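Local coordinates for protein listeriolysin O (Listeria monocytogenes, PDB 4CDB) that binds cholesterol-containing host membranes, changes shape drastically, and inserts as an oligomeric pore complex that lyses the cell, at residues A[171-176]-A[196-201]; A[209-214]-A[266-271]; A[381-386]-A[469-474]; A[455-460]-A[480-485]. All coordinates share one frame; numbering follows the deposited sequence.

The four contacts form two pairs at distant parts of an elongated chain. Contacts 1 and 2 lie near its centre and touch: strands 165-172 and 207-222 are neighbours in one antiparallel sheet, and Glu171 O meets Val210 N between them. Contacts 3 and 4 belong to the C-terminal beta sandwich, their centres about 50 Å and 52 Å from the centre of the chain, and strands 468-475 and 480-486 join them. Contact 2 is buried strand pairing, whereas contact 1, partly buried, is an aromatic ring laid against a turn. Contact 3 is a parallel ladder inside one sheet; contact 4 bridges two sheets through side chains beside a bound tris(hydroxyethyl)aminomethane. Sodium ions occur only in contacts 1 and 2.

Contact 1: A[171-176]-A[196-201]; sequences EMAYSE and VNFGAI. With NA (sodium ion), chain K; NA (sodium ion), chain S.
Phe198 lays its ring against the backbone of Tyr174, Ser175 and Glu176, and following it outward gives most of this contact. Phe198 CB stands 4.2 Å from Tyr174 O. With CG anti to the carbonyl carbon (chi1 -62°), the ring heads for the turn, where Phe198 CD1 comes 3.5 Å from Tyr174 O. One step on, Phe198 CE1 lies 3.4 Å from Ser175 C. At the tip, Phe198 CZ is 3.5 Å from Glu176 N, which stands over one face of the ring, displaced toward the rim; CE2 passes the CB of Glu176. Val196 CG1 lies against the opposite face, again toward the rim, and also touches Ala173 CB at 3.7 Å. The ring is therefore held between a valine methyl and a peptide nitrogen. Nearer the strand, Ile201 points its CG2 branch at Tyr174 CD1, 3.9 Å away, the two side chains crossing at about a right angle, while its CD1 reaches Ala173 O. A water donates to both Tyr174 O and Phe198 O, bridging the backbones.

Both helix starts are capped: Asn197 OD1 accepts from Ala200 N, the donor lying well above the carbonyl plane, and Ser175 OG takes Gln178 N. One sodium ion is bound by Glu171 OE1 together with Gln178 and Tyr368; a second lies 2.5 Å from Glu176 OE2. The chain leaves strand 165-172 through a short loop and enters helices 176-183, 187-194 and 198-202; residues 176-189 and 196-205 are expected to span the membrane as strands in the pore, the helix-to-hairpin conversion characteristic of cholesterol-dependent cytolysins.

Contact 2: A[209-214]-A[266-271]; sequences EVISFK and LKLSTN. With NA (sodium ion), chain Q.
Glu209 and Leu268 exchange two backbone hydrogen bonds, Glu209 N to Leu268 O at 2.7 Å and Leu268 N to Glu209 O. Ile211 and Leu266 repeat the exchange, with Ile211 N to Leu266 O at 2.9 Å and Leu266 N to Ile211 O. Val210 and Lys267 form the non-hydrogen-bonded pair between them, and there the CA of Val210 approaches Leu266 O in a CA-H...O contact. The strand directions differ by 153°, antiparallel with the usual twist.

The next polar feature is the carboxylate of Glu209. CG is anti to the backbone N (chi1 -172°) and the chain runs on extended, lying beside Leu268 and pointing the same way. Both oxygens hold a sodium ion, Glu209 OE1 at 2.6 Å and OE2 more loosely, and Asp282 of helix 277-286 binds the same ion. Glu209 OE1 also touches Leu268 CD2 at 3.6 Å, so the charged tip shares the sheet face with apolar branches. That face is completed by Ile211 and Leu266, whose CB atoms meet at 3.7 Å; beyond them Ile211 CD1 reaches Leu268 CD2. Phe281 of the same helix packs on Glu209 and Leu268.

On the other face Val210 meets Ala173 and Val196, while Lys267 NZ has weak hydrogen bonds to Leu194 O and Asn195 O and a long, weak ion pair with Glu208. The pair belongs to the large, curled antiparallel sheet of the cytolysin, with strands 207-222 and 262-270 side by side. Against it packs helix 277-286, most of which falls in residues 274-283, a segment expected to become a membrane strand in the pore.

Contact 3: A[381-386]-A[469-474]; sequences INIDHS and RNISIW
Asn382 O is gripped from two directions: Ile471 N donates to it at 2.7 Å, and a water donates at 3.0 Å while also hydrogen-bonding Ser472 OG. The backbone nitrogen of Asn382 in turn gives to Arg469 O, and the ladder continues with Asp384 N to Ile471 O, Ile473 N to Asp384 O and Ser386 N to Ile473 O.

A side-chain bond reinforces the ladder. Asn382 and Asn470 lie side by side, and Asn382 ND2 donates to Asn470 OD1 at 2.8 Å; the acceptor sits in the amide plane of the donor, but the nitrogen stands above the other's carbonyl plane. ND2 also bonds Asn468 OD1, and Asn382 OD1 is taken up by Ser429 OG, so partners at both ends settle the amide's orientation.

The other face is mainly isoleucine, with Arg469 and His385 among it. Ile383 CD1 presses on Ile471 CB at 3.6 Å, while Ile381 CG2 approaches Ile471 CG1 at 4.0 Å. Ile473 holds CG1 between the backbone N and carbonyl carbon (chi1 58°), which sets Ile473 CG1 3.7 Å from His385 ND1, and CD1 follows alongside the ring. Phe393, Val457 and Ile458 of the facing sheet pack against this layer. Strands 362-385 and 468-475, with Asn382, Asp384, Asn470 and Ser472 on the face turned away from the isoleucines, pair in parallel within one sheet of the C-terminal beta sandwich.

Contact 4: A[455-460]-A[480-485]; sequences RTVIDD and PKYSNK. With TAM (tris(hydroxyethyl)aminomethane), chain U.
Tyr482 meets a backbone oxygen with the face of its ring: Val457 O stands 3.5 Å above the plane, displaced toward the rim nearest CD1 and CE1. The peptide is brought there at a classic beta bulge, where Val457 and Ile458 both face Ala443. Tyr482 CD2 lies 3.5 Å from Ile458 CG1, the side chains crossing at a slant, and Tyr482 CB is 3.8 Å from Val457 CG1, the valine and tyrosine sliding past each other in opposite directions.

At one end Pro480 leans on Val457 CG2 through CB, and Pro480 CD packs 3.9 Å from Arg455 NH1. The strongest polar partner of Arg455, which ends the conserved undecapeptide, is Glu452, a salt bridge through NH2. At the other end Asp460 and Asn484 meet tip to tip. Asn484 ND2 donates to Asp460 OD2 at 3.1 Å, approaching on the anti side and out of the carboxylate plane, while Asn484 OD1 is held by Arg469. Residues 456-460 and Tyr482 line the pocket of a bound tris(hydroxyethyl)aminomethane, whose O5 accepts from Asp459 N at 2.6 Å and whose C5 lies 3.3 Å from Tyr482 OH. O5 is modelled too close to Asp460 OD1 for that separation to be taken at face value.

The two segments run nearly parallel but are not sheet partners. In the C-terminal beta sandwich, strand 452-463 pairs with 436-449 in the four-stranded sheet, strand 480-486 pairs with 468-475 in the opposing one, and side chains including Ile458, packed on Ile471, bridge them.

Contact 1: A[171-176]-A[196-201]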
# COMPACT_ATOMS: atom_id res chain seq x y z
N GLU A 171 -0.44 1.39 0.41
CA GLU A 171 -0.24 0.97 1.80
C GLU A 171 1.24 0.79 2.11
O GLU A 171 1.98 0.21 1.32
CB GLU A 171 -0.95 -0.36 2.07
CG GLU A 171 -2.36 -0.24 2.60
CD GLU A 171 -2.41 0.35 4.00
OE1 GLU A 171 -1.45 0.15 4.77
OE2 GLU A 171 -3.43 1.00 4.33
N MET A 172 1.66 1.28 3.28
CA MET A 172 2.99 0.97 3.77
C MET A 172 2.99 -0.50 4.17
O MET A 172 2.17 -0.92 4.99
CB MET A 172 3.35 1.85 4.97
CG MET A 172 3.40 3.35 4.67
SD MET A 172 4.58 3.78 3.37
CE MET A 172 6.10 3.13 4.07
N ALA A 173 3.89 -1.27 3.59
CA ALA A 173 3.91 -2.72 3.78
C ALA A 173 4.48 -3.15 5.14
O ALA A 173 5.47 -2.58 5.61
CB ALA A 173 4.67 -3.40 2.65
N TYR A 174 3.86 -4.15 5.75
CA TYR A 174 4.33 -4.68 7.03
C TYR A 174 4.21 -6.20 7.11
O TYR A 174 5.07 -6.87 7.70
CB TYR A 174 3.61 -4.02 8.20
CG TYR A 174 3.92 -2.55 8.33
CD1 TYR A 174 5.17 -2.12 8.75
CD2 TYR A 174 2.97 -1.58 8.03
CE1 TYR A 174 5.47 -0.77 8.87
CE2 TYR A 174 3.25 -0.23 8.15
CZ TYR A 174 4.50 0.16 8.57
OH TYR A 174 4.79 1.50 8.68
N SER A 175 3.15 -6.76 6.53
CA SER A 175 2.98 -8.21 6.48
C SER A 175 2.17 -8.65 5.27
O SER A 175 1.39 -7.87 4.72
CB SER A 175 2.33 -8.73 7.77
OG SER A 175 0.96 -8.40 7.82
N GLU A 176 2.37 -9.90 4.85
CA GLU A 176 1.64 -10.45 3.72
C GLU A 176 0.13 -10.42 3.97
O GLU A 176 -0.65 -10.02 3.11
CB GLU A 176 2.09 -11.88 3.43
CG GLU A 176 1.35 -12.55 2.28
CD GLU A 176 1.64 -14.03 2.17
OE1 GLU A 176 1.19 -14.80 3.05
OE2 GLU A 176 2.31 -14.44 1.19
N VAL A 196 8.23 -8.17 -1.64
CA VAL A 196 8.28 -7.24 -0.52
C VAL A 196 9.11 -7.82 0.62
O VAL A 196 8.85 -8.93 1.09
CB VAL A 196 6.87 -6.89 -0.01
CG1 VAL A 196 6.95 -5.97 1.20
CG2 VAL A 196 6.04 -6.25 -1.12
N ASN A 197 10.10 -7.06 1.07
CA ASN A 197 11.02 -7.53 2.11
C ASN A 197 10.45 -7.30 3.51
O ASN A 197 10.84 -6.35 4.20
CB ASN A 197 12.38 -6.83 1.96
CG ASN A 197 13.50 -7.58 2.66
OD1 ASN A 197 13.29 -8.22 3.69
ND2 ASN A 197 14.70 -7.49 2.10
N PHE A 198 9.55 -8.17 3.94
CA PHE A 198 8.91 -8.05 5.24
C PHE A 198 9.89 -8.21 6.41
O PHE A 198 9.70 -7.64 7.48
CB PHE A 198 7.77 -9.06 5.38
CG PHE A 198 6.66 -8.87 4.38
CD1 PHE A 198 5.85 -7.75 4.43
CD2 PHE A 198 6.42 -9.82 3.40
CE1 PHE A 198 4.83 -7.57 3.51
CE2 PHE A 198 5.40 -9.65 2.48
CZ PHE A 198 4.60 -8.52 2.54
N GLY A 199 10.94 -9.00 6.18
CA GLY A 199 11.95 -9.22 7.20
C GLY A 199 12.73 -7.96 7.54
O GLY A 199 12.89 -7.62 8.71
N ALA A 200 13.20 -7.27 6.50
CA ALA A 200 14.00 -6.06 6.68
C ALA A 200 13.17 -4.92 7.28
O ALA A 200 13.68 -4.13 8.08
CB ALA A 200 14.61 -5.63 5.35
N ILE A 201 11.90 -4.85 6.90
CA ILE A 201 10.99 -3.86 7.45
C ILE A 201 10.75 -4.13 8.93
O ILE A 201 10.64 -3.20 9.73
CB ILE A 201 9.64 -3.87 6.69
CG1 ILE A 201 9.85 -3.56 5.21
CG2 ILE A 201 8.67 -2.87 7.30
CD1 ILE A 201 8.61 -3.74 4.37
NA NA K . -2.62 -0.93 6.86
NA NA S . 3.36 -13.39 -0.88
O HOH W 1 7.55 -6.14 8.67
O HOH W 2 3.91 -14.54 -3.03

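Contact 2: A[209-214]-A[266-271]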
# COMPACT_ATOMS: atom_id res chain seq x y z
N GLU A 209 6.48 0.65 0.42
CA GLU A 209 5.07 0.91 0.15
C GLU A 209 4.62 0.12 -1.08
O GLU A 209 5.37 0.00 -2.06
CB GLU A 209 4.82 2.40 -0.06
CG GLU A 209 3.34 2.77 -0.15
CD GLU A 209 3.12 4.21 -0.54
OE1 GLU A 209 3.98 4.79 -1.23
OE2 GLU A 209 2.08 4.78 -0.15
N VAL A 210 3.41 -0.41 -1.02
CA VAL A 210 2.83 -1.14 -2.14
C VAL A 210 1.67 -0.34 -2.73
O VAL A 210 0.78 0.11 -2.01
CB VAL A 210 2.36 -2.54 -1.73
CG1 VAL A 210 1.63 -3.22 -2.88
CG2 VAL A 210 3.55 -3.37 -1.29
N ILE A 211 1.70 -0.16 -4.05
CA ILE A 211 0.69 0.64 -4.74
C ILE A 211 -0.02 -0.17 -5.82
O ILE A 211 0.62 -0.88 -6.60
CB ILE A 211 1.32 1.90 -5.38
CG1 ILE A 211 1.99 2.76 -4.31
CG2 ILE A 211 0.28 2.70 -6.14
CD1 ILE A 211 2.67 3.99 -4.87
N SER A 212 -1.35 -0.06 -5.87
CA SER A 212 -2.14 -0.66 -6.94
C SER A 212 -2.76 0.46 -7.77
O SER A 212 -3.57 1.24 -7.27
CB SER A 212 -3.22 -1.56 -6.36
OG SER A 212 -3.93 -2.24 -7.39
N PHE A 213 -2.37 0.55 -9.04
CA PHE A 213 -2.84 1.62 -9.92
C PHE A 213 -3.65 1.05 -11.09
O PHE A 213 -3.08 0.49 -12.03
CB PHE A 213 -1.65 2.45 -10.42
CG PHE A 213 -2.05 3.66 -11.23
CD1 PHE A 213 -2.66 4.74 -10.62
CD2 PHE A 213 -1.78 3.71 -12.59
CE1 PHE A 213 -3.01 5.86 -11.36
CE2 PHE A 213 -2.13 4.83 -13.33
CZ PHE A 213 -2.75 5.90 -12.72
N LYS A 214 -4.97 1.20 -11.03
CA LYS A 214 -5.84 0.69 -12.09
C LYS A 214 -6.30 1.80 -13.03
O LYS A 214 -6.80 2.84 -12.59
CB LYS A 214 -7.06 -0.02 -11.50
CG LYS A 214 -6.76 -1.34 -10.79
CD LYS A 214 -8.05 -2.09 -10.47
CE LYS A 214 -7.78 -3.40 -9.75
NZ LYS A 214 -7.21 -3.18 -8.39
N LEU A 266 3.04 -1.33 -7.83
CA LEU A 266 4.29 -0.66 -7.49
C LEU A 266 4.84 -1.10 -6.14
O LEU A 266 4.08 -1.32 -5.19
CB LEU A 266 4.11 0.85 -7.50
CG LEU A 266 3.83 1.51 -8.85
CD1 LEU A 266 3.61 3.00 -8.68
CD2 LEU A 266 4.97 1.23 -9.81
N LYS A 267 6.16 -1.22 -6.07
CA LYS A 267 6.85 -1.49 -4.81
C LYS A 267 7.89 -0.40 -4.58
O LYS A 267 9.00 -0.47 -5.11
CB LYS A 267 7.52 -2.86 -4.85
CG LYS A 267 8.32 -3.22 -3.61
CD LYS A 267 9.71 -3.70 -4.01
CE LYS A 267 10.28 -4.68 -3.00
NZ LYS A 267 11.57 -5.25 -3.47
N LEU A 268 7.53 0.61 -3.80
CA LEU A 268 8.44 1.69 -3.45
C LEU A 268 9.23 1.29 -2.20
O LEU A 268 8.66 0.77 -1.25
CB LEU A 268 7.67 2.99 -3.19
CG LEU A 268 7.41 3.93 -4.37
CD1 LEU A 268 6.96 3.19 -5.62
CD2 LEU A 268 6.36 4.96 -3.98
N SER A 269 10.54 1.53 -2.22
CA SER A 269 11.39 1.11 -1.11
C SER A 269 12.56 2.07 -0.86
O SER A 269 13.06 2.71 -1.78
CB SER A 269 11.93 -0.30 -1.35
OG SER A 269 12.68 -0.37 -2.55
N THR A 270 12.98 2.16 0.40
CA THR A 270 14.11 3.00 0.78
C THR A 270 14.73 2.53 2.09
O THR A 270 14.07 1.86 2.89
CB THR A 270 13.69 4.48 0.93
OG1 THR A 270 14.85 5.28 1.19
CG2 THR A 270 12.69 4.64 2.07
N ASN A 271 15.99 2.89 2.31
CA ASN A 271 16.68 2.54 3.54
C ASN A 271 16.55 3.64 4.59
O ASN A 271 17.05 3.50 5.71
CB ASN A 271 18.16 2.24 3.27
CG ASN A 271 18.83 3.33 2.45
OD1 ASN A 271 18.29 4.43 2.29
ND2 ASN A 271 20.01 3.03 1.93
NA NA Q . 2.50 6.75 -2.12

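Contact 3: A[381-386]-A[469-474]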
# COMPACT_ATOMS: atom_id res chain seq x y z
N ILE A 381 31.72 17.36 20.35
CA ILE A 381 31.88 18.68 20.94
C ILE A 381 33.36 19.06 20.89
O ILE A 381 34.20 18.42 21.52
CB ILE A 381 31.38 18.73 22.39
CG1 ILE A 381 29.91 18.32 22.46
CG2 ILE A 381 31.56 20.13 22.97
CD1 ILE A 381 29.32 18.44 23.85
N ASN A 382 33.67 20.11 20.13
CA ASN A 382 35.05 20.52 19.92
C ASN A 382 35.42 21.71 20.81
O ASN A 382 34.85 22.79 20.68
CB ASN A 382 35.28 20.85 18.45
CG ASN A 382 34.85 19.72 17.53
OD1 ASN A 382 35.21 18.56 17.74
ND2 ASN A 382 34.07 20.05 16.51
N ILE A 383 36.36 21.48 21.72
CA ILE A 383 36.78 22.51 22.67
C ILE A 383 38.07 23.19 22.22
O ILE A 383 39.04 22.52 21.88
CB ILE A 383 37.02 21.93 24.07
CG1 ILE A 383 35.78 21.17 24.55
CG2 ILE A 383 37.39 23.03 25.06
CD1 ILE A 383 34.55 22.03 24.66
N ASP A 384 38.07 24.52 22.22
CA ASP A 384 39.27 25.28 21.91
C ASP A 384 39.49 26.38 22.94
O ASP A 384 38.70 27.32 23.05
CB ASP A 384 39.18 25.88 20.50
CG ASP A 384 40.51 26.45 20.03
OD1 ASP A 384 40.89 27.54 20.49
OD2 ASP A 384 41.16 25.80 19.18
N HIS A 385 40.58 26.26 23.69
CA HIS A 385 40.94 27.24 24.71
C HIS A 385 42.22 27.96 24.29
O HIS A 385 43.28 27.35 24.19
CB HIS A 385 41.12 26.56 26.07
CG HIS A 385 41.72 27.43 27.12
ND1 HIS A 385 41.66 28.81 27.09
CD2 HIS A 385 42.39 27.12 28.26
CE1 HIS A 385 42.28 29.30 28.15
NE2 HIS A 385 42.73 28.30 28.87
N SER A 386 42.11 29.26 24.04
CA SER A 386 43.26 30.07 23.65
C SER A 386 43.32 31.38 24.44
O SER A 386 43.96 32.34 24.02
CB SER A 386 43.24 30.36 22.15
OG SER A 386 42.16 31.22 21.81
N ARG A 469 29.55 20.59 17.48
CA ARG A 469 29.38 21.78 18.30
C ARG A 469 30.75 22.30 18.72
O ARG A 469 31.47 21.64 19.48
CB ARG A 469 28.53 21.49 19.54
CG ARG A 469 28.36 22.69 20.46
CD ARG A 469 27.40 22.39 21.61
NE ARG A 469 26.08 22.00 21.13
CZ ARG A 469 25.13 22.86 20.77
NH1 ARG A 469 25.35 24.16 20.83
NH2 ARG A 469 23.95 22.41 20.35
N ASN A 470 31.12 23.48 18.22
CA ASN A 470 32.43 24.04 18.49
C ASN A 470 32.41 25.07 19.62
O ASN A 470 31.91 26.18 19.44
CB ASN A 470 33.03 24.66 17.23
CG ASN A 470 33.05 23.69 16.07
OD1 ASN A 470 33.91 22.81 15.99
ND2 ASN A 470 32.10 23.84 15.15
N ILE A 471 32.95 24.69 20.77
CA ILE A 471 33.04 25.58 21.91
C ILE A 471 34.43 26.19 21.97
O ILE A 471 35.42 25.48 22.13
CB ILE A 471 32.77 24.83 23.23
CG1 ILE A 471 31.44 24.08 23.16
CG2 ILE A 471 32.78 25.80 24.41
CD1 ILE A 471 30.23 24.99 23.10
N SER A 472 34.51 27.51 21.83
CA SER A 472 35.79 28.20 21.87
C SER A 472 35.79 29.30 22.92
O SER A 472 34.80 30.01 23.09
CB SER A 472 36.13 28.80 20.50
OG SER A 472 36.21 27.78 19.52
N ILE A 473 36.90 29.43 23.64
CA ILE A 473 37.08 30.54 24.57
C ILE A 473 38.42 31.22 24.34
O ILE A 473 39.41 30.56 24.03
CB ILE A 473 36.97 30.10 26.05
CG1 ILE A 473 38.01 29.01 26.37
CG2 ILE A 473 35.57 29.60 26.36
CD1 ILE A 473 38.07 28.64 27.84
N TRP A 474 38.44 32.54 24.47
CA TRP A 474 39.67 33.31 24.31
C TRP A 474 39.58 34.62 25.08
O TRP A 474 38.76 34.75 26.00
CB TRP A 474 39.98 33.56 22.83
CG TRP A 474 38.98 34.42 22.11
CD1 TRP A 474 39.09 35.75 21.82
CD2 TRP A 474 37.71 34.00 21.56
NE1 TRP A 474 37.98 36.19 21.14
CE2 TRP A 474 37.12 35.14 20.97
CE3 TRP A 474 37.02 32.79 21.52
CZ2 TRP A 474 35.87 35.09 20.34
CZ3 TRP A 474 35.78 32.74 20.90
CH2 TRP A 474 35.22 33.89 20.32
O HOH W 3 36.12 24.85 18.95

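Contact 4: A[455-460]-A[480-485]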
# COMPACT_ATOMS: atom_id res chain seq x y z
N ARG A 455 35.53 33.39 37.24
CA ARG A 455 34.48 34.07 36.49
C ARG A 455 33.88 33.14 35.45
O ARG A 455 34.60 32.55 34.65
CB ARG A 455 35.02 35.33 35.82
CG ARG A 455 33.98 36.06 34.97
CD ARG A 455 34.58 37.29 34.31
NE ARG A 455 35.22 38.17 35.29
CZ ARG A 455 35.80 39.33 34.99
NH1 ARG A 455 35.82 39.76 33.73
NH2 ARG A 455 36.35 40.06 35.95
N THR A 456 32.55 33.02 35.47
CA THR A 456 31.86 32.18 34.50
C THR A 456 31.96 32.78 33.10
O THR A 456 31.68 33.97 32.91
CB THR A 456 30.37 32.00 34.87
OG1 THR A 456 30.27 31.33 36.14
CG2 THR A 456 29.65 31.17 33.82
N VAL A 457 32.37 31.97 32.13
CA VAL A 457 32.45 32.41 30.75
C VAL A 457 31.26 31.87 29.95
O VAL A 457 30.66 32.60 29.16
CB VAL A 457 33.76 31.94 30.08
CG1 VAL A 457 33.86 32.49 28.66
CG2 VAL A 457 34.95 32.37 30.90
N ILE A 458 30.95 30.59 30.15
CA ILE A 458 29.83 29.94 29.46
C ILE A 458 29.00 29.11 30.44
O ILE A 458 29.53 28.41 31.29
CB ILE A 458 30.33 28.98 28.36
CG1 ILE A 458 31.35 29.66 27.45
CG2 ILE A 458 29.17 28.43 27.54
CD1 ILE A 458 31.90 28.75 26.38
N ASP A 459 27.68 29.20 30.29
CA ASP A 459 26.76 28.35 31.05
C ASP A 459 25.53 28.03 30.21
O ASP A 459 24.44 28.54 30.46
CB ASP A 459 26.35 29.05 32.35
CG ASP A 459 25.75 28.09 33.38
OD1 ASP A 459 25.23 27.02 32.98
OD2 ASP A 459 25.79 28.41 34.58
N ASP A 460 25.72 27.18 29.20
CA ASP A 460 24.62 26.79 28.31
C ASP A 460 24.11 25.39 28.66
O ASP A 460 24.90 24.46 28.79
CB ASP A 460 25.05 26.85 26.85
CG ASP A 460 25.40 28.25 26.40
OD1 ASP A 460 24.90 29.22 27.01
OD2 ASP A 460 26.17 28.39 25.42
N PRO A 480 37.22 37.96 28.99
CA PRO A 480 37.12 36.66 28.34
C PRO A 480 36.04 36.67 27.27
O PRO A 480 34.98 37.27 27.46
CB PRO A 480 36.73 35.73 29.49
CG PRO A 480 35.96 36.60 30.43
CD PRO A 480 36.60 37.96 30.33
N LYS A 481 36.31 36.02 26.14
CA LYS A 481 35.31 35.87 25.09
C LYS A 481 35.03 34.40 24.82
O LYS A 481 35.83 33.53 25.17
CB LYS A 481 35.75 36.55 23.79
CG LYS A 481 35.81 38.07 23.87
CD LYS A 481 37.20 38.53 24.26
CE LYS A 481 37.31 40.04 24.23
NZ LYS A 481 38.67 40.50 24.61
N TYR A 482 33.90 34.12 24.19
CA TYR A 482 33.53 32.75 23.86
C TYR A 482 32.63 32.68 22.63
O TYR A 482 32.00 33.67 22.26
CB TYR A 482 32.83 32.08 25.04
CG TYR A 482 31.36 32.43 25.16
CD1 TYR A 482 30.96 33.63 25.73
CD2 TYR A 482 30.38 31.56 24.69
CE1 TYR A 482 29.62 33.95 25.84
CE2 TYR A 482 29.04 31.88 24.79
CZ TYR A 482 28.66 33.07 25.36
OH TYR A 482 27.33 33.39 25.47
N SER A 483 32.57 31.51 22.02
CA SER A 483 31.62 31.25 20.95
C SER A 483 31.10 29.82 21.05
O SER A 483 31.87 28.89 21.31
CB SER A 483 32.25 31.49 19.58
OG SER A 483 33.30 30.57 19.34
N ASN A 484 29.80 29.65 20.86
CA ASN A 484 29.18 28.34 20.81
C ASN A 484 28.47 28.17 19.48
O ASN A 484 27.30 28.54 19.33
CB ASN A 484 28.19 28.18 21.97
CG ASN A 484 27.48 26.83 21.97
OD1 ASN A 484 27.82 25.92 21.21
ND2 ASN A 484 26.48 26.70 22.83
N LYS A 485 29.18 27.63 18.50
CA LYS A 485 28.67 27.54 17.13
C LYS A 485 28.48 26.10 16.67
O LYS A 485 29.23 25.20 17.07
CB LYS A 485 29.58 28.29 16.17
CG LYS A 485 29.75 29.76 16.54
CD LYS A 485 30.64 30.48 15.55
CE LYS A 485 30.75 31.96 15.91
NZ LYS A 485 31.60 32.72 14.94
C TAM U . 25.90 33.90 29.78
C1 TAM U . 24.91 34.37 30.84
C2 TAM U . 25.98 32.38 29.68
C3 TAM U . 27.25 34.53 30.10
C4 TAM U . 24.10 33.23 31.45
C5 TAM U . 26.40 31.94 28.28
C6 TAM U . 28.17 33.59 30.87
N TAM U . 25.46 34.41 28.49
O4 TAM U . 24.34 33.20 32.87
O5 TAM U . 26.62 30.53 28.26
O6 TAM U . 27.68 33.42 32.20